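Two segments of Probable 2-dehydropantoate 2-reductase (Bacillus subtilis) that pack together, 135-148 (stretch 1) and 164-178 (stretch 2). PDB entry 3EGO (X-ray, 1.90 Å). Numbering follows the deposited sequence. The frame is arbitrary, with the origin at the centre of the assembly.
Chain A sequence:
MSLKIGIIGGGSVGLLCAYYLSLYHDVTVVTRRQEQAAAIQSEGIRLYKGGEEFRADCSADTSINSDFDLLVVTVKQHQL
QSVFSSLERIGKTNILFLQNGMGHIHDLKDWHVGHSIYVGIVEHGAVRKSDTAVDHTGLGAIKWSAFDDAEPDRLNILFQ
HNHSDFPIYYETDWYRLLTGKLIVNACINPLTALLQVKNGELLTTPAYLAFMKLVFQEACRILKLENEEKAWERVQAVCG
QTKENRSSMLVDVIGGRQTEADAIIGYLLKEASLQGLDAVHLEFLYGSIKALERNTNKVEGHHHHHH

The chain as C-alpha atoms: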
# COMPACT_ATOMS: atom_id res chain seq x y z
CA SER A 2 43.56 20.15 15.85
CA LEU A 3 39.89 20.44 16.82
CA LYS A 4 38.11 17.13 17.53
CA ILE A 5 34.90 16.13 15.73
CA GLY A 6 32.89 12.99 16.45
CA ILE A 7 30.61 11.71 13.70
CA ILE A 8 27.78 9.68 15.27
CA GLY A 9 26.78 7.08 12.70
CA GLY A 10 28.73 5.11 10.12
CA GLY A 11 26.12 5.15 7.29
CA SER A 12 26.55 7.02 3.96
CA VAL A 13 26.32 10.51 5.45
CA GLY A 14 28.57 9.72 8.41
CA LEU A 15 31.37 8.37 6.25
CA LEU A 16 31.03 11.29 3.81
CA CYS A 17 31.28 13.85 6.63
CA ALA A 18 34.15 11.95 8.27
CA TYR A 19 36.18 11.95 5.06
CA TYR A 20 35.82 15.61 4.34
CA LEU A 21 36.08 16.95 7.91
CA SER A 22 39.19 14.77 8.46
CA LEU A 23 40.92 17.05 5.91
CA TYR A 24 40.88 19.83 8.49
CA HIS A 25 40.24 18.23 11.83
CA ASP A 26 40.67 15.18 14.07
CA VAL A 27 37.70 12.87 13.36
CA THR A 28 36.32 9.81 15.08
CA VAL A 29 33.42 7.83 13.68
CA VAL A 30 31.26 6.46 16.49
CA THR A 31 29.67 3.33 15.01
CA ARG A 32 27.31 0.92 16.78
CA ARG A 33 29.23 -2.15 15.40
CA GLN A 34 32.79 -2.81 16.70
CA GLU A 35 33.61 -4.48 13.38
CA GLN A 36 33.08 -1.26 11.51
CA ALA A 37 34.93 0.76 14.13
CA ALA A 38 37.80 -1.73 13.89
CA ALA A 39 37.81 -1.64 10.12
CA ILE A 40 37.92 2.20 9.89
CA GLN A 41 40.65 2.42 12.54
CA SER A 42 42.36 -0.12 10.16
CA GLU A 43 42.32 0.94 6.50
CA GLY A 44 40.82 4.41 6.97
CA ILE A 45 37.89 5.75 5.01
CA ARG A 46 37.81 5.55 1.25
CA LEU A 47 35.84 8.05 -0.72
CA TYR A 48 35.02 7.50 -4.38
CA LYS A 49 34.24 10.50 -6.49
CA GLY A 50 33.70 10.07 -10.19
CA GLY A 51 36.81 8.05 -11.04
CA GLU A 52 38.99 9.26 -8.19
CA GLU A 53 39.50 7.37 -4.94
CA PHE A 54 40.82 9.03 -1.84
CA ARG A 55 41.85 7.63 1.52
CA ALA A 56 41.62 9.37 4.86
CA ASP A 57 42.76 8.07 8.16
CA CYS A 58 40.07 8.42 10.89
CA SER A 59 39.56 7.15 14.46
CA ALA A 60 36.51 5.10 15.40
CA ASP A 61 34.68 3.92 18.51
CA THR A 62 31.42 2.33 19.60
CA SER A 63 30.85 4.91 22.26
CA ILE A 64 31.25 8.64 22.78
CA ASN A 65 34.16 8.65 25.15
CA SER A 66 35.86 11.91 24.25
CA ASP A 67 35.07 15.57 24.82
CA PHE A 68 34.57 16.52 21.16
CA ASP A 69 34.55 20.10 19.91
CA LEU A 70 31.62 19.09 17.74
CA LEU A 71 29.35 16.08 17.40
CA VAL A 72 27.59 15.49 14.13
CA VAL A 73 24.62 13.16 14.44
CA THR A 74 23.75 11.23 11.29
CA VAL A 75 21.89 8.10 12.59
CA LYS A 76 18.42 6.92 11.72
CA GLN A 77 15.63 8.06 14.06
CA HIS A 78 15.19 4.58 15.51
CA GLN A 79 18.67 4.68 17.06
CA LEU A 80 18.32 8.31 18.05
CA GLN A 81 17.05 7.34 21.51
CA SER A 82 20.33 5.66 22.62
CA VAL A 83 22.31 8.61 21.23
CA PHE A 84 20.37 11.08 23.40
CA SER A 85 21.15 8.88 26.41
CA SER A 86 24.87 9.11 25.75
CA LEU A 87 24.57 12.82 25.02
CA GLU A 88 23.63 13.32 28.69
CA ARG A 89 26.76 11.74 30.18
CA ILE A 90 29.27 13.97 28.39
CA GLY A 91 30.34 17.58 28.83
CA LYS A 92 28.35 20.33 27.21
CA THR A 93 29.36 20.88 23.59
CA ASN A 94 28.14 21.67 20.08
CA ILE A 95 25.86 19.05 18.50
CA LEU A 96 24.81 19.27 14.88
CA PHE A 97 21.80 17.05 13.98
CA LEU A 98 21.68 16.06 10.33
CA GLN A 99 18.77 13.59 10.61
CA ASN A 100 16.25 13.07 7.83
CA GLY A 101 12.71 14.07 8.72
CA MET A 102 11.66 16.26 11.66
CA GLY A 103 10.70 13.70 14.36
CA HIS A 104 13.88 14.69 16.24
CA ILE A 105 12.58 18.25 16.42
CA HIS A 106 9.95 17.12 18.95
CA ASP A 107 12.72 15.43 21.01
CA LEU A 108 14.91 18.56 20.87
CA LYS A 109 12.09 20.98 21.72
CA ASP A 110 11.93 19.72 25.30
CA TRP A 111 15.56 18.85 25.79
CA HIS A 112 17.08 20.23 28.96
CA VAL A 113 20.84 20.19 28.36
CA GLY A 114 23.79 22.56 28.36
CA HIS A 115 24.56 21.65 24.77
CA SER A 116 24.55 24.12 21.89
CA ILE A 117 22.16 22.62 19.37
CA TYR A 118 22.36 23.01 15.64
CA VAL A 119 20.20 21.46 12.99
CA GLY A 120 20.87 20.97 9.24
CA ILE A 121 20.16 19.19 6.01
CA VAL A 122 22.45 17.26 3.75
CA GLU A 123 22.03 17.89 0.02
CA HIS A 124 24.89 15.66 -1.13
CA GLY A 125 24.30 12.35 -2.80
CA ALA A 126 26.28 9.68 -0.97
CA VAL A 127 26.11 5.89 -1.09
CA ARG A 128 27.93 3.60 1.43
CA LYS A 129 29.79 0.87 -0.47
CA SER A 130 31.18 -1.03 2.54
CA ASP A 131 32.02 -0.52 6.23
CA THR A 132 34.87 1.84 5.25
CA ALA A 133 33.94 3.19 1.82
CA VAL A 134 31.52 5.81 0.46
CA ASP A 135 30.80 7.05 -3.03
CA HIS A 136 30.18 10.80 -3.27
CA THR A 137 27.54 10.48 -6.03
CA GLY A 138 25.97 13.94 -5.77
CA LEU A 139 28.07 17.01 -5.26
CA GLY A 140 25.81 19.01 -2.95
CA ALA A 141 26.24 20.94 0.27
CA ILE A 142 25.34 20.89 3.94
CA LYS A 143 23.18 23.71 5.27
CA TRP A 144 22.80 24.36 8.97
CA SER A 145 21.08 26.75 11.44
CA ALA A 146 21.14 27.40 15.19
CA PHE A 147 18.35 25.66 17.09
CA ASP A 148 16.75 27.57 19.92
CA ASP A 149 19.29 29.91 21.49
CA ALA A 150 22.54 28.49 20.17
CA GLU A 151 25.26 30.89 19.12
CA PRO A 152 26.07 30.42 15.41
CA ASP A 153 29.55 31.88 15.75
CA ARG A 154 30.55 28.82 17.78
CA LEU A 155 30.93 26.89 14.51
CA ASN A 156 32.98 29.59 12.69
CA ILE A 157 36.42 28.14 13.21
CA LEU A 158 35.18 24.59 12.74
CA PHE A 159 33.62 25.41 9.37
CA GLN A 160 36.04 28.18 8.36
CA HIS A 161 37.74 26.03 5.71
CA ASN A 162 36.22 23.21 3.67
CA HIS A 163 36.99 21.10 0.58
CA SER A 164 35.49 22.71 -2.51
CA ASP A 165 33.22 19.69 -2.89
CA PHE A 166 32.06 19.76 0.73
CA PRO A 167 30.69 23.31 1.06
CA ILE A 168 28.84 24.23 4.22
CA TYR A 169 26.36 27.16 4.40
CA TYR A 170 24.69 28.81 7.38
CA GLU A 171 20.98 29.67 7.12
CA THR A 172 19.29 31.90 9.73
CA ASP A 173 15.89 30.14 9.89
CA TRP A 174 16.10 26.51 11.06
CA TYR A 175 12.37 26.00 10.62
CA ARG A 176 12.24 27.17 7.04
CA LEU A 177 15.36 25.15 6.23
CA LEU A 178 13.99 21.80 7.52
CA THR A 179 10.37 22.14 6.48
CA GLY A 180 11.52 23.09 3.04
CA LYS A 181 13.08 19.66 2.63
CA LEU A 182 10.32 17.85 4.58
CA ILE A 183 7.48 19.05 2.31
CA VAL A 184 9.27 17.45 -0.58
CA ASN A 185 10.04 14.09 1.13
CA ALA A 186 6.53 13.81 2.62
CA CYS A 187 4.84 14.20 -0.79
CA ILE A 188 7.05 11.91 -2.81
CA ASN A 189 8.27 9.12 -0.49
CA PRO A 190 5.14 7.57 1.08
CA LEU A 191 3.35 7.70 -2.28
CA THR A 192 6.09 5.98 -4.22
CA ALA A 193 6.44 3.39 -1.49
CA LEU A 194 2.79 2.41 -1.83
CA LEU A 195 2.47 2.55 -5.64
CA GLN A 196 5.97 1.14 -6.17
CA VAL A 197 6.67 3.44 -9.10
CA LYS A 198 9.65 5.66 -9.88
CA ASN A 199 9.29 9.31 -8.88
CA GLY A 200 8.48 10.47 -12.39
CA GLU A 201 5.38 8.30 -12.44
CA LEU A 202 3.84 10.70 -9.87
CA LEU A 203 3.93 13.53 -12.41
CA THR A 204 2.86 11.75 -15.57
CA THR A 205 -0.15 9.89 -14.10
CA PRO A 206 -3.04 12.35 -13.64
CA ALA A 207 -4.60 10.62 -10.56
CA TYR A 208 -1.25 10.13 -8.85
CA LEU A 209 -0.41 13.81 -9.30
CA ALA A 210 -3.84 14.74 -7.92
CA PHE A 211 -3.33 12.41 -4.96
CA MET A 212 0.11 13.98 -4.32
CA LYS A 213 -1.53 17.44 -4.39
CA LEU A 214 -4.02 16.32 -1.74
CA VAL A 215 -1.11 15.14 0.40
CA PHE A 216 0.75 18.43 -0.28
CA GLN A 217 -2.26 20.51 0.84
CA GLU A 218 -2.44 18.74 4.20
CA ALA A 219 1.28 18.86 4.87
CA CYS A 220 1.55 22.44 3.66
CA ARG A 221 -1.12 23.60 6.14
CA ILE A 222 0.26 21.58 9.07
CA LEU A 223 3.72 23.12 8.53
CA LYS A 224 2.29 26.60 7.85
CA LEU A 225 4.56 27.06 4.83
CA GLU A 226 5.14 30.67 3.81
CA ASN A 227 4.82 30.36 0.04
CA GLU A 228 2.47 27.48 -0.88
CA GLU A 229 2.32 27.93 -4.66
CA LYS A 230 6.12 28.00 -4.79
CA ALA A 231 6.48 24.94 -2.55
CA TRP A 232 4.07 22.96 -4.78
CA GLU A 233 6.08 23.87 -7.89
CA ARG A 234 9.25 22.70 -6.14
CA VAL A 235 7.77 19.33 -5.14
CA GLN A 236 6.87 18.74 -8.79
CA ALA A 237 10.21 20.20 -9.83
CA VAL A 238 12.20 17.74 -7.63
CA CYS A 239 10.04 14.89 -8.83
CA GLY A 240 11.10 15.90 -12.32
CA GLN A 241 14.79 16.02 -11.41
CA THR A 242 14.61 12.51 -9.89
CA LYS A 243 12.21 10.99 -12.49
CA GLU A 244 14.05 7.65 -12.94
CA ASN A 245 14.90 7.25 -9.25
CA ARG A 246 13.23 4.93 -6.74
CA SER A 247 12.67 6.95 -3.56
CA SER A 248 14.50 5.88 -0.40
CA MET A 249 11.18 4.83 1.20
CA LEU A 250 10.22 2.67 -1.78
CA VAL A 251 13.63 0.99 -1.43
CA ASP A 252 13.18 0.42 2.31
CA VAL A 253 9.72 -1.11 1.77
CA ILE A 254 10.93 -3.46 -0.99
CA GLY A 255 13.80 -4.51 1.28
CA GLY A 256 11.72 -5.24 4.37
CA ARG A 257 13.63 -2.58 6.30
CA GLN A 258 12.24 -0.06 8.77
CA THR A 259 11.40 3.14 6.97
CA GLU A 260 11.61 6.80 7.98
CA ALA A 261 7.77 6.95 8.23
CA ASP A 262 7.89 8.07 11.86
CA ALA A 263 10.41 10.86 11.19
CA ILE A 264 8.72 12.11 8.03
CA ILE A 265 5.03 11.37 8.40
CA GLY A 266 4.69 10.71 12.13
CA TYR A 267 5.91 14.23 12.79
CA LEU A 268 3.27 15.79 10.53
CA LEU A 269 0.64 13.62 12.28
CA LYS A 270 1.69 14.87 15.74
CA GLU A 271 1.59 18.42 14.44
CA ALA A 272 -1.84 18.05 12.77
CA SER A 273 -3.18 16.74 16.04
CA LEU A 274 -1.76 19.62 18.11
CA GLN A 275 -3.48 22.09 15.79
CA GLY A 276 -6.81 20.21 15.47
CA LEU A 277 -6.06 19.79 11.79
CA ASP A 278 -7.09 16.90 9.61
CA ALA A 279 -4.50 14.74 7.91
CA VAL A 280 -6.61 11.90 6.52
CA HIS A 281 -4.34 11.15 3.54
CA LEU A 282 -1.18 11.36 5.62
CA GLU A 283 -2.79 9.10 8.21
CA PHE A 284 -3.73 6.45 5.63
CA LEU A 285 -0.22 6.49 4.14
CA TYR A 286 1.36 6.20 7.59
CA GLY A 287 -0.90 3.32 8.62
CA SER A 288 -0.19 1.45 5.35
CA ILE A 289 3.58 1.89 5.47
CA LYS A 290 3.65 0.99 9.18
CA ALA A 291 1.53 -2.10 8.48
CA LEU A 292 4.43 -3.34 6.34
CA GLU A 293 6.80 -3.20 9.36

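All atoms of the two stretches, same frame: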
# COMPACT_ATOMS: atom_id res chain seq x y z
N ASP A 135 30.68 6.46 -1.71
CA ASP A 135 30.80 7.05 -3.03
C ASP A 135 30.09 8.38 -2.95
O ASP A 135 28.92 8.42 -2.58
CB ASP A 135 30.08 6.12 -3.99
CG ASP A 135 30.20 6.54 -5.45
OD1 ASP A 135 30.84 7.55 -5.78
OD2 ASP A 135 29.63 5.82 -6.28
N HIS A 136 30.79 9.47 -3.27
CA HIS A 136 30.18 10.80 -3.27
C HIS A 136 29.52 10.97 -4.65
O HIS A 136 30.18 11.46 -5.62
CB HIS A 136 31.25 11.88 -3.07
CG HIS A 136 30.72 13.23 -2.71
ND1 HIS A 136 31.54 14.32 -2.48
CD2 HIS A 136 29.44 13.68 -2.53
CE1 HIS A 136 30.81 15.37 -2.17
NE2 HIS A 136 29.53 15.01 -2.18
N THR A 137 28.27 10.53 -4.74
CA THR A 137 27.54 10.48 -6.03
C THR A 137 26.90 11.80 -6.45
O THR A 137 26.56 11.98 -7.63
CB THR A 137 26.40 9.41 -5.98
OG1 THR A 137 25.59 9.62 -4.82
CG2 THR A 137 26.96 8.04 -5.90
N GLY A 138 26.73 12.72 -5.51
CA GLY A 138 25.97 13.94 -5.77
C GLY A 138 26.68 15.08 -5.07
O GLY A 138 26.74 15.13 -3.87
N LEU A 139 27.28 15.96 -5.84
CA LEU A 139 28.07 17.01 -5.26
C LEU A 139 27.12 18.10 -4.80
O LEU A 139 26.69 18.94 -5.60
CB LEU A 139 29.08 17.54 -6.29
CG LEU A 139 29.94 16.47 -6.98
CD1 LEU A 139 30.90 17.11 -8.02
CD2 LEU A 139 30.76 15.69 -5.95
N GLY A 140 26.78 18.08 -3.52
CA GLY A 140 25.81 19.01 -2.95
C GLY A 140 26.46 19.93 -1.94
O GLY A 140 27.57 20.47 -2.16
N ALA A 141 25.80 20.05 -0.80
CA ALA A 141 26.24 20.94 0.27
C ALA A 141 25.58 20.48 1.55
O ALA A 141 24.66 19.67 1.51
CB ALA A 141 25.79 22.38 -0.04
N ILE A 142 26.05 20.99 2.68
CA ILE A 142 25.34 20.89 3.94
C ILE A 142 24.91 22.29 4.30
O ILE A 142 25.67 23.25 4.13
CB ILE A 142 26.22 20.30 5.04
CG1 ILE A 142 26.42 18.79 4.78
CG2 ILE A 142 25.60 20.54 6.45
CD1 ILE A 142 27.43 18.11 5.84
N LYS A 143 23.68 22.42 4.77
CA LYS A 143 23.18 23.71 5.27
C LYS A 143 22.75 23.55 6.72
O LYS A 143 22.12 22.56 7.10
CB LYS A 143 22.02 24.21 4.40
CG LYS A 143 22.43 24.54 2.96
CD LYS A 143 21.22 24.77 2.08
CE LYS A 143 21.59 25.48 0.76
NZ LYS A 143 20.70 25.05 -0.34
N TRP A 144 23.09 24.51 7.56
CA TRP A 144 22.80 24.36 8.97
C TRP A 144 22.29 25.69 9.56
O TRP A 144 22.48 26.75 8.95
CB TRP A 144 24.03 23.90 9.76
CG TRP A 144 25.13 24.89 9.69
CD1 TRP A 144 26.00 25.08 8.64
CD2 TRP A 144 25.47 25.85 10.69
NE1 TRP A 144 26.86 26.12 8.94
CE2 TRP A 144 26.57 26.60 10.20
CE3 TRP A 144 24.95 26.15 11.96
CZ2 TRP A 144 27.15 27.68 10.93
CZ3 TRP A 144 25.53 27.21 12.71
CH2 TRP A 144 26.63 27.96 12.18
N SER A 145 21.64 25.60 10.73
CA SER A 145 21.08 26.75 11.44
C SER A 145 21.26 26.51 12.91
O SER A 145 21.42 25.35 13.32
CB SER A 145 19.58 26.83 11.18
OG SER A 145 19.32 26.91 9.79
N ALA A 146 21.22 27.56 13.74
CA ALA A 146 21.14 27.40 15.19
C ALA A 146 19.74 26.97 15.65
O ALA A 146 18.72 27.48 15.17
CB ALA A 146 21.51 28.78 15.94
N PHE A 147 19.67 26.06 16.59
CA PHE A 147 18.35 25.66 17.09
C PHE A 147 18.20 26.32 18.46
O PHE A 147 19.11 26.30 19.29
CB PHE A 147 18.19 24.14 17.15
CG PHE A 147 16.84 23.66 17.63
CD1 PHE A 147 15.76 23.53 16.77
CD2 PHE A 147 16.66 23.30 18.96
CE1 PHE A 147 14.51 23.05 17.23
CE2 PHE A 147 15.41 22.84 19.41
CZ PHE A 147 14.35 22.72 18.54
N ASP A 148 17.04 26.89 18.68
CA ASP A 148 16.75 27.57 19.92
C ASP A 148 17.78 28.69 20.06
O ASP A 148 17.99 29.44 19.12
CB ASP A 148 16.81 26.59 21.08
CG ASP A 148 15.98 27.05 22.27
OD1 ASP A 148 15.14 27.96 22.08
OD2 ASP A 148 16.17 26.52 23.38
N SER A 164 36.39 22.08 -1.57
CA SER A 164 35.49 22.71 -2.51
C SER A 164 34.23 21.88 -2.70
O SER A 164 33.16 22.42 -2.98
CB SER A 164 36.19 22.91 -3.85
OG SER A 164 37.30 23.77 -3.67
N ASP A 165 34.36 20.56 -2.56
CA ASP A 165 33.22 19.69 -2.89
C ASP A 165 32.37 19.36 -1.69
O ASP A 165 31.38 18.63 -1.84
CB ASP A 165 33.66 18.38 -3.55
CG ASP A 165 34.27 18.58 -4.94
OD1 ASP A 165 33.76 19.39 -5.73
OD2 ASP A 165 35.21 17.84 -5.25
N PHE A 166 32.74 19.92 -0.53
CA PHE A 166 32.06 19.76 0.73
C PHE A 166 31.68 21.14 1.27
O PHE A 166 32.05 21.46 2.36
CB PHE A 166 32.95 19.02 1.77
CG PHE A 166 32.16 18.35 2.89
CD1 PHE A 166 31.26 17.28 2.62
CD2 PHE A 166 32.31 18.79 4.21
CE1 PHE A 166 30.53 16.67 3.70
CE2 PHE A 166 31.61 18.19 5.27
CZ PHE A 166 30.70 17.13 5.01
N PRO A 167 31.01 21.99 0.48
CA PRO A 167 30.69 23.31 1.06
C PRO A 167 29.66 23.23 2.18
O PRO A 167 28.78 22.34 2.20
CB PRO A 167 30.11 24.08 -0.14
CG PRO A 167 29.55 23.02 -1.00
CD PRO A 167 30.56 21.89 -0.92
N ILE A 168 29.74 24.19 3.10
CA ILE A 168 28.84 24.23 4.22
C ILE A 168 28.32 25.67 4.37
O ILE A 168 29.13 26.62 4.38
CB ILE A 168 29.55 23.75 5.50
CG1 ILE A 168 29.93 22.27 5.33
CG2 ILE A 168 28.61 23.85 6.67
CD1 ILE A 168 30.80 21.69 6.51
N TYR A 169 26.98 25.83 4.43
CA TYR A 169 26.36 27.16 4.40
C TYR A 169 25.48 27.33 5.61
O TYR A 169 24.77 26.39 5.99
CB TYR A 169 25.49 27.31 3.15
CG TYR A 169 26.26 27.11 1.91
CD1 TYR A 169 27.36 27.93 1.61
CD2 TYR A 169 25.92 26.11 1.00
CE1 TYR A 169 28.12 27.72 0.47
CE2 TYR A 169 26.67 25.92 -0.14
CZ TYR A 169 27.76 26.74 -0.38
OH TYR A 169 28.46 26.55 -1.55
N TYR A 170 25.55 28.50 6.24
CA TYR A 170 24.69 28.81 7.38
C TYR A 170 23.41 29.43 6.88
O TYR A 170 23.46 30.25 5.97
CB TYR A 170 25.41 29.81 8.30
CG TYR A 170 24.53 30.38 9.38
CD1 TYR A 170 24.10 29.59 10.44
CD2 TYR A 170 24.13 31.71 9.34
CE1 TYR A 170 23.29 30.12 11.43
CE2 TYR A 170 23.32 32.24 10.34
CZ TYR A 170 22.91 31.44 11.36
OH TYR A 170 22.09 31.97 12.35
N GLU A 171 22.27 29.04 7.45
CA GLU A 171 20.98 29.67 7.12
C GLU A 171 20.38 30.19 8.44
O GLU A 171 20.51 29.55 9.47
CB GLU A 171 20.03 28.70 6.41
CG GLU A 171 20.59 28.09 5.10
CD GLU A 171 20.42 29.01 3.88
OE1 GLU A 171 20.21 30.22 4.08
OE2 GLU A 171 20.49 28.52 2.72
N THR A 172 19.73 31.35 8.44
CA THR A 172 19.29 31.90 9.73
C THR A 172 18.02 31.24 10.29
O THR A 172 17.83 31.21 11.50
CB THR A 172 19.05 33.41 9.65
OG1 THR A 172 18.20 33.67 8.53
CG2 THR A 172 20.37 34.12 9.46
N ASP A 173 17.18 30.69 9.43
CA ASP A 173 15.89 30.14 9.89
C ASP A 173 15.85 28.60 9.82
O ASP A 173 15.63 28.02 8.75
CB ASP A 173 14.78 30.69 9.04
CG ASP A 173 13.40 30.20 9.49
OD1 ASP A 173 13.27 29.63 10.61
OD2 ASP A 173 12.45 30.41 8.72
N TRP A 174 16.03 27.97 10.96
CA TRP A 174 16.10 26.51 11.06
C TRP A 174 14.77 25.92 10.58
O TRP A 174 14.73 24.90 9.89
CB TRP A 174 16.46 26.06 12.50
CG TRP A 174 15.34 26.11 13.51
CD1 TRP A 174 15.15 27.06 14.47
CD2 TRP A 174 14.27 25.15 13.67
NE1 TRP A 174 14.02 26.76 15.21
CE2 TRP A 174 13.46 25.61 14.73
CE3 TRP A 174 13.92 23.97 13.00
CZ2 TRP A 174 12.31 24.91 15.16
CZ3 TRP A 174 12.79 23.29 13.41
CH2 TRP A 174 12.00 23.76 14.49
N TYR A 175 13.66 26.61 10.89
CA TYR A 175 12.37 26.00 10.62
C TYR A 175 12.06 26.01 9.14
O TYR A 175 11.60 25.01 8.57
CB TYR A 175 11.26 26.67 11.44
CG TYR A 175 9.90 26.02 11.21
CD1 TYR A 175 9.50 24.91 11.95
CD2 TYR A 175 9.04 26.52 10.24
CE1 TYR A 175 8.26 24.32 11.72
CE2 TYR A 175 7.79 25.93 10.02
CZ TYR A 175 7.42 24.85 10.76
OH TYR A 175 6.18 24.28 10.53
N ARG A 176 12.37 27.11 8.48
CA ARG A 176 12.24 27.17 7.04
C ARG A 176 13.15 26.16 6.33
O ARG A 176 12.77 25.52 5.32
CB ARG A 176 12.58 28.58 6.56
CG ARG A 176 12.41 28.73 5.06
CD ARG A 176 12.62 30.18 4.62
NE ARG A 176 11.73 31.09 5.33
CZ ARG A 176 11.81 32.42 5.27
NH1 ARG A 176 12.75 33.00 4.53
NH2 ARG A 176 10.95 33.17 5.95
N LEU A 177 14.38 26.07 6.83
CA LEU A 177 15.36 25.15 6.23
C LEU A 177 14.81 23.69 6.18
O LEU A 177 14.74 23.05 5.11
CB LEU A 177 16.68 25.22 7.03
CG LEU A 177 17.79 24.34 6.41
CD1 LEU A 177 18.00 24.60 4.92
CD2 LEU A 177 19.07 24.54 7.19
N LEU A 178 14.44 23.20 7.34
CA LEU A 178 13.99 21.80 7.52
C LEU A 178 12.66 21.48 6.87
O LEU A 178 12.48 20.41 6.26
CB LEU A 178 13.95 21.42 9.02
CG LEU A 178 15.21 21.51 9.90
CD1 LEU A 178 15.26 20.49 11.01
CD2 LEU A 178 16.47 21.44 9.12
O HOH W 1 29.65 19.64 -3.61
O HOH W 2 17.64 29.45 13.49
O HOH W 3 14.30 27.34 18.01

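How does the contact begin, before the two strands meet? The CA-to-CB bond of His-136 points toward stretch 2, and the edge of its ring meets a backbone carbonyl, with CE1 of His-136 3.3 Å from O of Asp-165. At Gly-140 a water takes over: it donates to O of Gly-140 and to O of Asp-165, 2.7 Å each, joining two carbonyls that could not bond to one another. O of Gly-140 also lies 3.4 Å from CG of Pro-167. The small methyl of Ala-141 fits beside larger neighbours, its CB 3.9 Å from CG of Pro-167 and 3.6 Å from CE2 of Tyr-169.

What locks the strands in register? The strands beginning at Ile-142 and Ile-168 run parallel, pairing Ile-142 with Ile-168, Lys-143 with Tyr-169 and Trp-144 with Tyr-170. Ile-142 N donates to O of Pro-167 (3.1 Å), and Tyr-169 N returns a bond to O of Ile-142 (2.9 Å). Trp-144 N then donates to O of Tyr-169 (3.0 Å), and Glu-171 N to O of Trp-144 (2.7 Å). Thus Ile-142 and Trp-144 each spend both backbone groups on stretch 2, the staggered pattern expected of parallel pairing.

How do the side chains divide between the faces of this sheet? Ile-142 and Trp-144 share one face with Ile-168 and Tyr-170, and it is strongly apolar. CD1 of Ile-142 reaches CZ of Phe-166 at 3.5 Å, while CD1 of Trp-144 lies 3.5 Å from CG2 of Ile-168. The broad indole also receives the edge of the Tyr-170 ring on its face, and CA of Tyr-170 sits 4.0 Å from the centroid of the Trp-144 five-membered ring. Lys-143 occupies the other face with Tyr-169, where its aliphatic portion packs, CG to CB of Tyr-169 at 4.1 Å; its amine is hydrogen-bonded elsewhere in the structure.

What continues the contact once stretch 2 turns into its helix? Ser-145 is short enough to let Trp-174 come close, CB to CB 3.5 Å, and its hydroxyl donates from OG to O of Glu-171 at 2.9 Å. Beyond it, Ala-146 N is buried without a partner, but O of Ala-146 accepts from a water that also donates to O of Thr-172. Phe-147 then presents its ring edge to the face of Trp-174, CE1 to CZ2 3.5 Å. A last water accepts from Asp-148 N at 2.9 Å and, weakly, from NE1 of Trp-174 at 2.9 Å. Altogether the stretches bury 1023 Å².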